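Local atomic coordinates of ferritin like protein (Caulobacter vibrioides, PDB entry 3HL1), a protein that is of unknown function but has a ferritin-like four-helix core, a fold that in many relatives carries a metal site, and so may bind metal. Residues G17-E22 against L56-V61; R10-F15 against Y68-T73; V61-N66 against Q166-E171; L21-I26 against P72-P77; A150-M155 against Q194-V199. All blocks are in the same frame, centred on the assembly; numbering follows the deposited sequence.

In the fold
Contacts 1 and 5 pair helices; contacts 2, 3 and 4 lay loop segments on helices 8-35 and 42-67. Contact 1 lies nearest the middle, its centre about 6 Å from that of the chain, and its E22 hydrogen-bonds an unidentified ligand, which may mark a pocket. Contact 4 starts from the same turn of helix 8-35, with centres about 7 Å apart. V61 joins contact 1 to contact 3, whose N66 OD1 lies 2.7 Å from S71 OG of contact 2. Contact 5 pairs helices 144-157 and 188-207: its M155 O stands 2.6 Å from Y68 OH of contact 2, and I64 of 61-66 packs against its V199. Contacts 4 and 5 do not touch.

Contact 1. Residues G17-E22 against L56-V61; sequences GAIDLE and LHAQLV
The polar part of this contact is a His-carboxylate hydrogen bond. H57 ND1 donates to E22 OE1 at 3.1 Å, but the N-H...O angle of 140° makes it a bent bond. The carboxylate oxygen lies in the imidazole plane at the ring's edge, whereas the ring nitrogen meets the carboxylate from above its plane; the two flat groups stand nearly perpendicular, 84° apart. E22 gets there by a bend at chi2, which folds its chain across the CB of H57. Other partners fix both groups: E22 OE2 is bound by Y148 OH and by an unidentified ligand, and H57 NE2 meets Q205. E54 brings a second carboxylate close to E22 OE1, which may raise the proton affinity of the pair.

The apolar part lies about a helical turn away. V61, with CG1 anti to its backbone N, puts this methyl 4.0 Å from I19 CB and 4.2 Å from A18 CB. I19 reaches over A58, its CD1 3.3 Å from the carbonyl O of A58 and its CG1 4.2 Å from A58 CB. Small alanines at 18 and 58 leave room for these branched chains, so the axes come within 9.1 Å.

The two segments run antiparallel (168°), as neighbouring helices do in a ferritin-like four-helix bundle. Helix 144-157 brings F147 and Y148 against A18, and helix 188-207 lays I202 over E22, H57 and V61, so helices 8-35 and 42-67 are covered by the other pair of the bundle.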
# COMPACT_ATOMS: atom_id res chain seq x y z
N GLY A 17 0.67 -7.21 8.83
CA GLY A 17 0.38 -7.67 7.50
C GLY A 17 -0.29 -6.63 6.64
O GLY A 17 0.04 -6.50 5.44
N ALA A 18 -1.22 -5.90 7.22
CA ALA A 18 -1.96 -4.86 6.52
C ALA A 18 -1.00 -3.76 6.17
O ALA A 18 -1.01 -3.27 5.04
CB ALA A 18 -3.17 -4.35 7.36
N ILE A 19 -0.12 -3.35 7.10
CA ILE A 19 0.82 -2.29 6.76
C ILE A 19 1.82 -2.75 5.69
O ILE A 19 2.17 -1.97 4.81
CB ILE A 19 1.45 -1.62 8.00
CG1 ILE A 19 1.61 -0.10 7.70
CG2 ILE A 19 2.69 -2.29 8.30
CD1 ILE A 19 1.90 0.75 8.85
N ASP A 20 2.24 -4.02 5.75
CA ASP A 20 3.19 -4.55 4.74
C ASP A 20 2.57 -4.52 3.35
O ASP A 20 3.23 -4.18 2.36
CB ASP A 20 3.59 -5.97 5.06
CG ASP A 20 4.53 -6.09 6.27
OD1 ASP A 20 5.00 -5.09 6.79
OD2 ASP A 20 4.68 -7.24 6.69
N LEU A 21 1.27 -4.82 3.27
CA LEU A 21 0.60 -4.84 1.98
C LEU A 21 0.45 -3.43 1.47
O LEU A 21 0.78 -3.14 0.31
CB LEU A 21 -0.77 -5.54 2.07
CG LEU A 21 -1.64 -5.57 0.77
CD1 LEU A 21 -0.93 -6.10 -0.46
CD2 LEU A 21 -2.84 -6.42 1.01
N GLU A 22 0.03 -2.50 2.34
CA GLU A 22 -0.11 -1.09 1.89
C GLU A 22 1.25 -0.56 1.39
O GLU A 22 1.35 0.09 0.37
CB GLU A 22 -0.66 -0.15 3.01
CG GLU A 22 -2.05 -0.55 3.52
CD GLU A 22 -3.22 -0.31 2.54
OE1 GLU A 22 -3.06 0.51 1.62
OE2 GLU A 22 -4.32 -0.90 2.79
N LEU A 56 -1.40 7.51 3.09
CA LEU A 56 -2.41 7.73 4.11
C LEU A 56 -2.88 6.42 4.74
O LEU A 56 -2.98 6.35 5.96
CB LEU A 56 -3.60 8.54 3.56
CG LEU A 56 -4.79 8.63 4.52
CD1 LEU A 56 -4.37 9.52 5.69
CD2 LEU A 56 -6.11 9.09 3.88
N HIS A 57 -3.13 5.38 3.92
CA HIS A 57 -3.57 4.10 4.46
C HIS A 57 -2.55 3.56 5.43
O HIS A 57 -2.93 3.05 6.49
CB HIS A 57 -3.88 3.05 3.39
CG HIS A 57 -4.98 3.43 2.46
ND1 HIS A 57 -5.27 2.70 1.32
CD2 HIS A 57 -5.80 4.50 2.45
CE1 HIS A 57 -6.24 3.31 0.67
NE2 HIS A 57 -6.58 4.41 1.32
N ALA A 58 -1.27 3.64 5.06
CA ALA A 58 -0.19 3.18 5.94
C ALA A 58 -0.25 3.88 7.29
O ALA A 58 -0.18 3.22 8.34
CB ALA A 58 1.21 3.35 5.26
N GLN A 59 -0.36 5.20 7.27
CA GLN A 59 -0.51 5.99 8.49
C GLN A 59 -1.71 5.57 9.35
O GLN A 59 -1.60 5.48 10.57
CB GLN A 59 -0.63 7.49 8.13
CG GLN A 59 -1.07 8.35 9.32
CD GLN A 59 -1.10 9.81 9.00
OE1 GLN A 59 -0.05 10.41 8.76
NE2 GLN A 59 -2.30 10.41 9.01
N LEU A 60 -2.84 5.32 8.71
CA LEU A 60 -4.08 4.94 9.40
C LEU A 60 -3.95 3.61 10.05
O LEU A 60 -4.43 3.42 11.19
CB LEU A 60 -5.28 4.97 8.44
CG LEU A 60 -5.62 6.37 7.83
CD1 LEU A 60 -6.92 6.29 7.02
CD2 LEU A 60 -5.73 7.41 8.90
N VAL A 61 -3.33 2.67 9.35
CA VAL A 61 -3.07 1.37 9.92
C VAL A 61 -2.15 1.52 11.14
O VAL A 61 -2.43 0.95 12.16
CB VAL A 61 -2.52 0.32 8.91
CG1 VAL A 61 -2.10 -0.95 9.67
CG2 VAL A 61 -3.58 -0.05 7.86

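Contact 2. Residues R10-F15 against Y68-T73; sequences RLYQHF and YGYSPT
Y12 leaves helix 8-35 with CG anti to its carbonyl carbon (chi1 -73°) and runs out alongside Y70, the two side chains sliding past each other in opposite directions. Its CB sits over the face of the Y70 ring, 4.2 Å from the centroid, a CH-pi contact. Further out, Y70 CB in turn lies over the centre of the Y12 ring, 3.6 Å from its centroid. CD1 and CE1 border this methylene, and CE1 also nears Y68 CB. At the tip the hydroxyl OH donates to Y68 O at 2.7 Å, in the carbonyl plane and on a lone pair.

That carbonyl belongs to the end of helix 42-67, where G69, with positive phi (99°), closes a Schellman motif; a side chain there would collide with the carbonyl before it and with Y12 OH. Tyrosine suits position 12 because it joins a broad apolar face to a polar tip that can reach this backbone.

Y68 also lies against L11 and F15, crossing both at about a right angle: L11 CD2 is 3.6 Å from Y68 CD2, and F15 CE2 is 3.8 Å from Y68 CB. Beyond them, Y68 OH bonds to M155 O, and Y70 OH to Q16.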
# COMPACT_ATOMS: atom_id res chain seq x y z
N ARG A 10 -2.14 -12.46 17.29
CA ARG A 10 -2.61 -12.63 15.93
C ARG A 10 -3.19 -11.35 15.37
O ARG A 10 -3.04 -11.08 14.19
CB ARG A 10 -3.62 -13.79 15.87
CG ARG A 10 -3.00 -15.16 16.17
CD ARG A 10 -2.55 -15.93 14.94
NE ARG A 10 -1.88 -17.22 15.21
CZ ARG A 10 -2.46 -18.34 15.69
NH1 ARG A 10 -3.76 -18.39 15.99
NH2 ARG A 10 -1.72 -19.44 15.89
N LEU A 11 -3.83 -10.55 16.22
CA LEU A 11 -4.34 -9.23 15.79
C LEU A 11 -3.15 -8.40 15.41
O LEU A 11 -3.11 -7.84 14.30
CB LEU A 11 -5.18 -8.56 16.89
CG LEU A 11 -5.65 -7.14 16.51
CD1 LEU A 11 -6.53 -7.26 15.27
CD2 LEU A 11 -6.37 -6.49 17.65
N TYR A 12 -2.12 -8.40 16.25
CA TYR A 12 -0.86 -7.67 15.95
C TYR A 12 -0.20 -8.12 14.63
O TYR A 12 0.25 -7.28 13.80
CB TYR A 12 0.10 -7.81 17.15
CG TYR A 12 -0.26 -6.99 18.40
CD1 TYR A 12 -1.42 -6.20 18.48
CD2 TYR A 12 0.57 -7.02 19.49
CE1 TYR A 12 -1.72 -5.45 19.64
CE2 TYR A 12 0.31 -6.30 20.59
CZ TYR A 12 -0.81 -5.51 20.69
OH TYR A 12 -0.99 -4.82 21.87
N GLN A 13 -0.15 -9.44 14.42
CA GLN A 13 0.36 -9.98 13.17
C GLN A 13 -0.44 -9.49 11.97
O GLN A 13 0.12 -9.15 10.93
CB GLN A 13 0.32 -11.50 13.22
CG GLN A 13 1.44 -12.07 13.97
CD GLN A 13 1.53 -13.59 13.85
OE1 GLN A 13 0.88 -14.33 14.57
NE2 GLN A 13 2.35 -14.04 12.96
N HIS A 14 -1.76 -9.38 12.13
CA HIS A 14 -2.60 -8.86 11.05
C HIS A 14 -2.42 -7.35 10.81
O HIS A 14 -2.53 -6.90 9.68
CB HIS A 14 -4.05 -9.21 11.23
CG HIS A 14 -4.39 -10.64 10.89
ND1 HIS A 14 -4.08 -11.69 11.72
CD2 HIS A 14 -4.94 -11.19 9.79
CE1 HIS A 14 -4.46 -12.83 11.16
NE2 HIS A 14 -4.97 -12.56 9.97
N PHE A 15 -2.23 -6.56 11.86
CA PHE A 15 -1.85 -5.17 11.69
C PHE A 15 -0.57 -5.03 10.84
O PHE A 15 -0.49 -4.19 9.89
CB PHE A 15 -1.62 -4.46 13.03
CG PHE A 15 -2.87 -4.19 13.83
CD1 PHE A 15 -4.06 -3.72 13.22
CD2 PHE A 15 -2.86 -4.33 15.18
CE1 PHE A 15 -5.19 -3.42 13.98
CE2 PHE A 15 -3.97 -4.05 15.95
CZ PHE A 15 -5.16 -3.60 15.34
N TYR A 68 -4.21 -0.10 19.71
CA TYR A 68 -4.27 -1.42 20.32
C TYR A 68 -2.95 -1.86 21.01
O TYR A 68 -2.86 -2.97 21.52
CB TYR A 68 -4.68 -2.48 19.30
CG TYR A 68 -6.14 -2.48 18.98
CD1 TYR A 68 -6.70 -1.52 18.13
CD2 TYR A 68 -6.99 -3.44 19.53
CE1 TYR A 68 -8.05 -1.53 17.82
CE2 TYR A 68 -8.37 -3.44 19.23
CZ TYR A 68 -8.87 -2.49 18.37
OH TYR A 68 -10.23 -2.47 18.08
N GLY A 69 -1.94 -1.01 20.97
CA GLY A 69 -0.67 -1.22 21.64
C GLY A 69 0.49 -1.75 20.80
O GLY A 69 1.53 -2.13 21.35
N TYR A 70 0.31 -1.83 19.49
CA TYR A 70 1.34 -2.34 18.59
C TYR A 70 1.88 -1.25 17.66
O TYR A 70 1.17 -0.71 16.85
CB TYR A 70 0.78 -3.47 17.73
CG TYR A 70 1.74 -4.10 16.76
CD1 TYR A 70 2.70 -5.02 17.20
CD2 TYR A 70 1.70 -3.79 15.42
CE1 TYR A 70 3.59 -5.62 16.32
CE2 TYR A 70 2.57 -4.39 14.51
CZ TYR A 70 3.53 -5.27 14.96
OH TYR A 70 4.44 -5.85 14.09
N SER A 71 3.17 -0.99 17.72
CA SER A 71 3.83 -0.09 16.75
C SER A 71 4.35 -0.94 15.59
O SER A 71 5.21 -1.79 15.79
CB SER A 71 5.00 0.66 17.41
OG SER A 71 4.59 1.52 18.44
N PRO A 72 3.81 -0.76 14.39
CA PRO A 72 4.36 -1.54 13.27
C PRO A 72 5.78 -1.11 12.85
O PRO A 72 6.23 0.03 13.08
CB PRO A 72 3.40 -1.25 12.11
CG PRO A 72 2.26 -0.50 12.68
CD PRO A 72 2.70 0.12 13.96
N THR A 73 6.45 -2.01 12.17
CA THR A 73 7.78 -1.71 11.66
C THR A 73 7.79 -1.98 10.19
O THR A 73 7.15 -2.89 9.70
CB THR A 73 8.83 -2.61 12.33
OG1 THR A 73 8.39 -3.96 12.17
CG2 THR A 73 8.86 -2.38 13.73

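Contact 3. Residues V61-N66 against Q166-E171; sequences VSNIAN and QKQMDE
The last turns of helix 42-67, one of the bundle helices, are bound here by an irregular loop segment, 166-171, largely through side-chain amides. N63 does this in pairs: its OD1 accepts from M169 N, and its ND2 donates to M169 O at 2.8 Å, so one carboxamide reads both backbone atoms of a single residue, much as another peptide would. Asparagine suits the place because its short chain (chi1 -74°) holds that amide close to the helix.

Q168 bends at chi2 (-65°) to turn its NE2 back, where it donates to N63 O at 3.0 Å along a lone pair, and also to Q166 O within its own loop. Its OE1 goes to V184. The extended Q166 reaches N66 O through NE2, 2.8 Å away, supplying a donor to a carbonyl near the helix end. N66 lies against K167, with OD1 3.6 Å from the CB of K167; that oxygen is taken by S71.

Water 1 bridges the two segments: it donates to N63 OD1 and to K167 O, while S62 OG donates to it at 2.6 Å. Asparagine paired with the backbone of M169, and glutamine amides on helix carbonyls, thus tie a connecting loop to a helix of the ferritin-like bundle.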
# COMPACT_ATOMS: atom_id res chain seq x y z
N VAL A 61 -3.33 2.67 9.35
CA VAL A 61 -3.07 1.37 9.92
C VAL A 61 -2.15 1.52 11.14
O VAL A 61 -2.43 0.95 12.16
CB VAL A 61 -2.52 0.32 8.91
CG1 VAL A 61 -2.10 -0.95 9.67
CG2 VAL A 61 -3.58 -0.05 7.86
N SER A 62 -1.08 2.30 11.03
CA SER A 62 -0.21 2.54 12.18
C SER A 62 -1.02 3.10 13.37
O SER A 62 -0.84 2.72 14.53
CB SER A 62 0.91 3.53 11.82
OG SER A 62 1.75 3.76 12.97
N ASN A 63 -1.90 4.05 13.09
CA ASN A 63 -2.73 4.66 14.13
C ASN A 63 -3.67 3.66 14.80
O ASN A 63 -3.76 3.62 16.03
CB ASN A 63 -3.55 5.88 13.57
CG ASN A 63 -2.69 7.08 13.34
OD1 ASN A 63 -1.51 7.13 13.76
ND2 ASN A 63 -3.28 8.13 12.66
N ILE A 64 -4.29 2.81 14.01
CA ILE A 64 -5.16 1.77 14.56
C ILE A 64 -4.32 0.79 15.40
O ILE A 64 -4.68 0.45 16.52
CB ILE A 64 -5.89 0.97 13.44
CG1 ILE A 64 -6.83 1.89 12.63
CG2 ILE A 64 -6.69 -0.22 14.06
CD1 ILE A 64 -7.31 1.23 11.35
N ALA A 65 -3.24 0.28 14.83
CA ALA A 65 -2.37 -0.69 15.51
C ALA A 65 -1.87 -0.08 16.82
O ALA A 65 -1.86 -0.75 17.85
CB ALA A 65 -1.19 -1.11 14.60
N ASN A 66 -1.38 1.14 16.76
CA ASN A 66 -0.87 1.79 17.95
C ASN A 66 -1.91 1.97 19.06
O ASN A 66 -1.58 1.84 20.27
CB ASN A 66 -0.14 3.12 17.66
CG ASN A 66 1.29 2.92 17.33
OD1 ASN A 66 2.08 2.45 18.17
ND2 ASN A 66 1.65 3.19 16.09
N GLN A 166 -2.50 7.24 21.72
CA GLN A 166 -1.37 6.38 21.95
C GLN A 166 -0.55 6.26 20.71
O GLN A 166 -0.92 5.51 19.80
CB GLN A 166 -1.86 4.99 22.40
CG GLN A 166 -0.70 4.09 22.86
CD GLN A 166 -1.18 2.92 23.68
OE1 GLN A 166 -1.00 2.90 24.89
NE2 GLN A 166 -1.82 1.94 23.01
N LYS A 167 0.58 6.98 20.68
CA LYS A 167 1.52 6.95 19.57
C LYS A 167 0.82 7.16 18.22
O LYS A 167 1.03 6.43 17.26
CB LYS A 167 2.34 5.68 19.65
CG LYS A 167 3.07 5.49 20.97
CD LYS A 167 3.97 4.26 20.93
CE LYS A 167 4.86 4.14 22.09
NZ LYS A 167 4.07 3.87 23.27
N GLN A 168 -0.02 8.20 18.18
CA GLN A 168 -0.78 8.53 16.99
C GLN A 168 0.01 9.52 16.12
O GLN A 168 0.73 10.36 16.64
CB GLN A 168 -2.12 9.15 17.34
CG GLN A 168 -3.02 8.27 18.12
CD GLN A 168 -3.45 7.08 17.35
OE1 GLN A 168 -4.29 7.17 16.46
NE2 GLN A 168 -2.89 5.94 17.68
N MSE A 169 -0.20 9.41 14.83
CA MSE A 169 0.48 10.21 13.82
C MSE A 169 -0.54 10.92 12.95
O MSE A 169 -1.63 10.41 12.71
CB MSE A 169 1.32 9.25 12.99
CG MSE A 169 2.08 9.79 11.88
SE MSE A 169 3.05 8.24 11.25
CE MSE A 169 3.34 8.87 9.48
N ASP A 170 -0.21 12.13 12.52
CA ASP A 170 -1.12 12.88 11.64
C ASP A 170 -0.35 13.80 10.66
O ASP A 170 -0.18 14.98 10.91
CB ASP A 170 -2.15 13.66 12.49
CG ASP A 170 -3.38 14.11 11.67
OD1 ASP A 170 -3.64 13.56 10.56
OD2 ASP A 170 -4.11 15.02 12.14
N GLU A 171 0.13 13.20 9.56
CA GLU A 171 0.79 13.89 8.45
C GLU A 171 -0.04 13.60 7.21
O GLU A 171 -0.16 14.43 6.31
CB GLU A 171 2.21 13.37 8.26
CG GLU A 171 3.07 13.28 9.56
CD GLU A 171 3.58 14.65 10.11
OE1 GLU A 171 4.08 15.49 9.33
OE2 GLU A 171 3.50 14.86 11.35
O HOH W 1 0.80 5.69 14.46

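Contact 4. Residues L21-I26 against P72-P77; sequences LELWTI and PTLSAP
L23 carries most of this contact, and everything it touches is apolar apart from one carbonyl. With CG anti to its backbone N (chi1 -176°), it sends CD2 out toward the loop, 3.7 Å from L74 CD2 and 3.5 Å from S75 O. The two leucines cross obliquely. P77 then comes in at about a right angle to L23, its CG 4.0 Å from the leucine's CG. The same proline ring leans on the neighbouring residue of the helix, where P77 CB is 3.9 Å from W24 CD1.

One shell out, L277 of helix 261-283 touches both L23 and L74, and L280 adds to the cover of L74, while F273 packs on P77. The loop itself is held at L74, whose backbone N bonds to N281 OD1. W24 is held by its own NE1, which bonds to E78 O, and Y28 and Y79 bring their rings against it.

Proline suits position 77 because its ring is compact, and because it has no backbone N-H that would need an acceptor in this apolar place. No hydrogen bond crosses from 21-26 to 72-77: the two are joined by shape and by burial of hydrocarbon, which would leave the hold to the hydrophobic effect and to the polar links further out.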
# COMPACT_ATOMS: atom_id res chain seq x y z
N LEU A 21 1.27 -4.82 3.27
CA LEU A 21 0.60 -4.84 1.98
C LEU A 21 0.45 -3.43 1.47
O LEU A 21 0.78 -3.14 0.31
CB LEU A 21 -0.77 -5.54 2.07
CG LEU A 21 -1.64 -5.57 0.77
CD1 LEU A 21 -0.93 -6.10 -0.46
CD2 LEU A 21 -2.84 -6.42 1.01
N GLU A 22 0.03 -2.50 2.34
CA GLU A 22 -0.11 -1.09 1.89
C GLU A 22 1.25 -0.56 1.39
O GLU A 22 1.35 0.09 0.37
CB GLU A 22 -0.66 -0.15 3.01
CG GLU A 22 -2.05 -0.55 3.52
CD GLU A 22 -3.22 -0.31 2.54
OE1 GLU A 22 -3.06 0.51 1.62
OE2 GLU A 22 -4.32 -0.90 2.79
N LEU A 23 2.29 -0.83 2.16
CA LEU A 23 3.64 -0.38 1.79
C LEU A 23 4.09 -1.00 0.45
O LEU A 23 4.69 -0.32 -0.41
CB LEU A 23 4.64 -0.79 2.89
CG LEU A 23 6.08 -0.27 2.61
CD1 LEU A 23 6.09 1.26 2.47
CD2 LEU A 23 7.08 -0.68 3.66
N TRP A 24 3.84 -2.31 0.29
CA TRP A 24 4.17 -2.99 -0.95
C TRP A 24 3.62 -2.26 -2.19
O TRP A 24 4.31 -2.17 -3.18
CB TRP A 24 3.74 -4.45 -0.91
CG TRP A 24 4.12 -5.25 -2.07
CD1 TRP A 24 5.16 -6.10 -2.17
CD2 TRP A 24 3.38 -5.38 -3.28
NE1 TRP A 24 5.20 -6.66 -3.40
CE2 TRP A 24 4.11 -6.27 -4.10
CE3 TRP A 24 2.21 -4.78 -3.78
CZ2 TRP A 24 3.69 -6.60 -5.38
CZ3 TRP A 24 1.79 -5.13 -5.07
CH2 TRP A 24 2.54 -6.02 -5.85
N THR A 25 2.42 -1.71 -2.13
CA THR A 25 1.83 -1.02 -3.25
C THR A 25 2.52 0.29 -3.57
O THR A 25 2.44 0.73 -4.69
CB THR A 25 0.34 -0.70 -3.06
OG1 THR A 25 0.23 0.32 -2.07
CG2 THR A 25 -0.50 -1.94 -2.66
N ILE A 26 3.18 0.93 -2.61
CA ILE A 26 3.71 2.27 -2.81
C ILE A 26 4.86 2.30 -3.84
O ILE A 26 4.75 3.03 -4.84
CB ILE A 26 4.03 2.97 -1.44
CG1 ILE A 26 2.67 3.20 -0.71
CG2 ILE A 26 4.80 4.28 -1.66
CD1 ILE A 26 2.75 3.53 0.73
N PRO A 72 3.81 -0.76 14.39
CA PRO A 72 4.36 -1.54 13.27
C PRO A 72 5.78 -1.11 12.85
O PRO A 72 6.23 0.03 13.08
CB PRO A 72 3.40 -1.25 12.11
CG PRO A 72 2.26 -0.50 12.68
CD PRO A 72 2.70 0.12 13.96
N THR A 73 6.45 -2.01 12.17
CA THR A 73 7.78 -1.71 11.66
C THR A 73 7.79 -1.98 10.19
O THR A 73 7.15 -2.89 9.70
CB THR A 73 8.83 -2.61 12.33
OG1 THR A 73 8.39 -3.96 12.17
CG2 THR A 73 8.86 -2.38 13.73
N LEU A 74 8.50 -1.18 9.44
CA LEU A 74 8.53 -1.33 8.01
C LEU A 74 9.89 -1.75 7.52
O LEU A 74 10.91 -1.24 7.98
CB LEU A 74 8.21 -0.01 7.34
CG LEU A 74 6.81 0.57 7.54
CD1 LEU A 74 6.86 1.95 6.80
CD2 LEU A 74 5.71 -0.28 7.07
N SER A 75 9.90 -2.63 6.55
CA SER A 75 11.13 -2.97 5.87
C SER A 75 10.88 -2.94 4.37
O SER A 75 9.74 -2.93 3.94
CB SER A 75 11.68 -4.30 6.36
OG SER A 75 10.73 -5.28 6.34
N ALA A 76 11.93 -2.93 3.58
CA ALA A 76 11.79 -2.83 2.13
C ALA A 76 11.03 -4.04 1.55
O ALA A 76 11.35 -5.19 1.84
CB ALA A 76 13.18 -2.62 1.46
N PRO A 77 9.97 -3.78 0.76
CA PRO A 77 9.22 -4.84 0.12
C PRO A 77 10.04 -5.48 -1.01
O PRO A 77 10.99 -4.84 -1.55
CB PRO A 77 8.00 -4.10 -0.45
CG PRO A 77 8.05 -2.74 0.08
CD PRO A 77 9.45 -2.45 0.34

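Contact 5. Residues A150-M155 against Q194-V199; sequences ALRVGM and QALTLV
Segments 150-155 and 194-199 run almost exactly antiparallel, 174° between their directions, but their axes keep 11.0 Å apart, a wide spacing for bundle helices. The nearest alpha carbons, those of R152 and L196, lie 7.1 Å from each other, so long side chains have to bridge the gap.

M155, a selenomethionine in this crystal, goes across one side. Its chain bends at chi3 (63°), which carries CE to A195 CB, a tight 3.4 Å, and leaves SE 3.8 Å from V199 CG2, the side chains of M155 and V199 meeting tip to tip. A small alanine at 195 admits the methyl, and the flexible methionine chain can follow the surface it meets.

R152 takes the other side. Extended from CG to NE, its methylenes cross L196 obliquely, with CG 3.8 Å from L196 CD2, and its guanidinium then lies over V199: CG1 of that valine lies over one face, toward the rim, 3.5 Å from NH2. The charged end has its own partners, NH2 in a salt bridge with D200 and NH1 with D149. NE donates to water 2 at 2.6 Å, which lies at the guanidinium's edge and in turn donates to L196 O at 3.0 Å.

I64 of helix 42-67 touches M155 and V199 from the bundle interior. The contact is thus graded: apolar on the inner side, and water-bridged and ionic around R152, which is partly exposed and can cover a valine with its face while D200, D149 and a water engage its three nitrogens.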
# COMPACT_ATOMS: atom_id res chain seq x y z
N ALA A 150 -11.76 -9.25 8.13
CA ALA A 150 -11.18 -10.08 9.21
C ALA A 150 -10.61 -9.18 10.29
O ALA A 150 -10.84 -9.38 11.49
CB ALA A 150 -10.10 -10.98 8.65
N LEU A 151 -9.85 -8.17 9.89
CA LEU A 151 -9.28 -7.25 10.88
C LEU A 151 -10.35 -6.60 11.79
O LEU A 151 -10.20 -6.54 12.98
CB LEU A 151 -8.46 -6.19 10.16
CG LEU A 151 -7.47 -5.47 11.07
CD1 LEU A 151 -6.26 -6.36 11.40
CD2 LEU A 151 -7.04 -4.12 10.43
N ARG A 152 -11.46 -6.14 11.22
CA ARG A 152 -12.58 -5.61 12.05
C ARG A 152 -13.10 -6.60 13.13
O ARG A 152 -13.43 -6.19 14.23
CB ARG A 152 -13.78 -5.26 11.17
CG ARG A 152 -13.59 -4.10 10.27
CD ARG A 152 -14.92 -3.82 9.54
NE ARG A 152 -14.77 -2.72 8.60
CZ ARG A 152 -14.61 -2.85 7.29
NH1 ARG A 152 -14.52 -4.05 6.72
NH2 ARG A 152 -14.50 -1.78 6.53
N VAL A 153 -13.09 -7.88 12.84
CA VAL A 153 -13.51 -8.89 13.81
C VAL A 153 -12.55 -8.98 14.99
O VAL A 153 -12.99 -8.93 16.15
CB VAL A 153 -13.75 -10.29 13.14
CG1 VAL A 153 -14.04 -11.40 14.18
CG2 VAL A 153 -14.90 -10.18 12.16
N GLY A 154 -11.25 -9.09 14.71
CA GLY A 154 -10.26 -9.07 15.78
C GLY A 154 -10.32 -7.80 16.60
O GLY A 154 -10.25 -7.84 17.83
N MSE A 155 -10.41 -6.67 15.90
CA MSE A 155 -10.47 -5.35 16.51
C MSE A 155 -11.67 -5.22 17.47
O MSE A 155 -11.55 -4.66 18.56
CB MSE A 155 -10.59 -4.29 15.40
CG MSE A 155 -9.28 -3.99 14.72
SE MSE A 155 -9.57 -2.88 13.11
CE MSE A 155 -10.29 -1.27 13.92
N GLN A 194 -13.86 4.80 16.61
CA GLN A 194 -12.99 5.68 15.79
C GLN A 194 -12.11 4.86 14.85
O GLN A 194 -11.93 5.21 13.69
CB GLN A 194 -12.08 6.52 16.66
CG GLN A 194 -12.81 7.48 17.56
CD GLN A 194 -11.90 8.28 18.40
OE1 GLN A 194 -10.99 7.75 19.01
NE2 GLN A 194 -12.13 9.59 18.45
N ALA A 195 -11.52 3.79 15.38
CA ALA A 195 -10.65 2.88 14.59
C ALA A 195 -11.41 2.31 13.41
O ALA A 195 -10.87 2.19 12.32
CB ALA A 195 -10.10 1.74 15.50
N LEU A 196 -12.66 1.95 13.63
CA LEU A 196 -13.52 1.41 12.56
C LEU A 196 -13.72 2.43 11.45
O LEU A 196 -13.77 2.08 10.27
CB LEU A 196 -14.90 0.99 13.09
CG LEU A 196 -15.09 -0.39 13.73
CD1 LEU A 196 -16.60 -0.57 14.06
CD2 LEU A 196 -14.57 -1.54 12.85
N THR A 197 -13.85 3.69 11.82
CA THR A 197 -14.00 4.73 10.83
C THR A 197 -12.76 4.78 9.96
O THR A 197 -12.86 4.88 8.76
CB THR A 197 -14.26 6.07 11.52
OG1 THR A 197 -15.45 5.93 12.32
CG2 THR A 197 -14.36 7.22 10.52
N LEU A 198 -11.58 4.71 10.59
CA LEU A 198 -10.32 4.70 9.84
C LEU A 198 -10.25 3.52 8.89
O LEU A 198 -9.82 3.69 7.73
CB LEU A 198 -9.10 4.76 10.76
CG LEU A 198 -9.01 5.88 11.79
CD1 LEU A 198 -7.65 5.86 12.44
CD2 LEU A 198 -9.35 7.17 11.20
N VAL A 199 -10.69 2.32 9.32
CA VAL A 199 -10.76 1.18 8.39
C VAL A 199 -11.67 1.47 7.19
O VAL A 199 -11.33 1.15 6.04
CB VAL A 199 -11.17 -0.13 9.07
CG1 VAL A 199 -11.35 -1.27 8.03
CG2 VAL A 199 -10.14 -0.53 10.12
O HOH W 2 -15.25 -0.34 9.40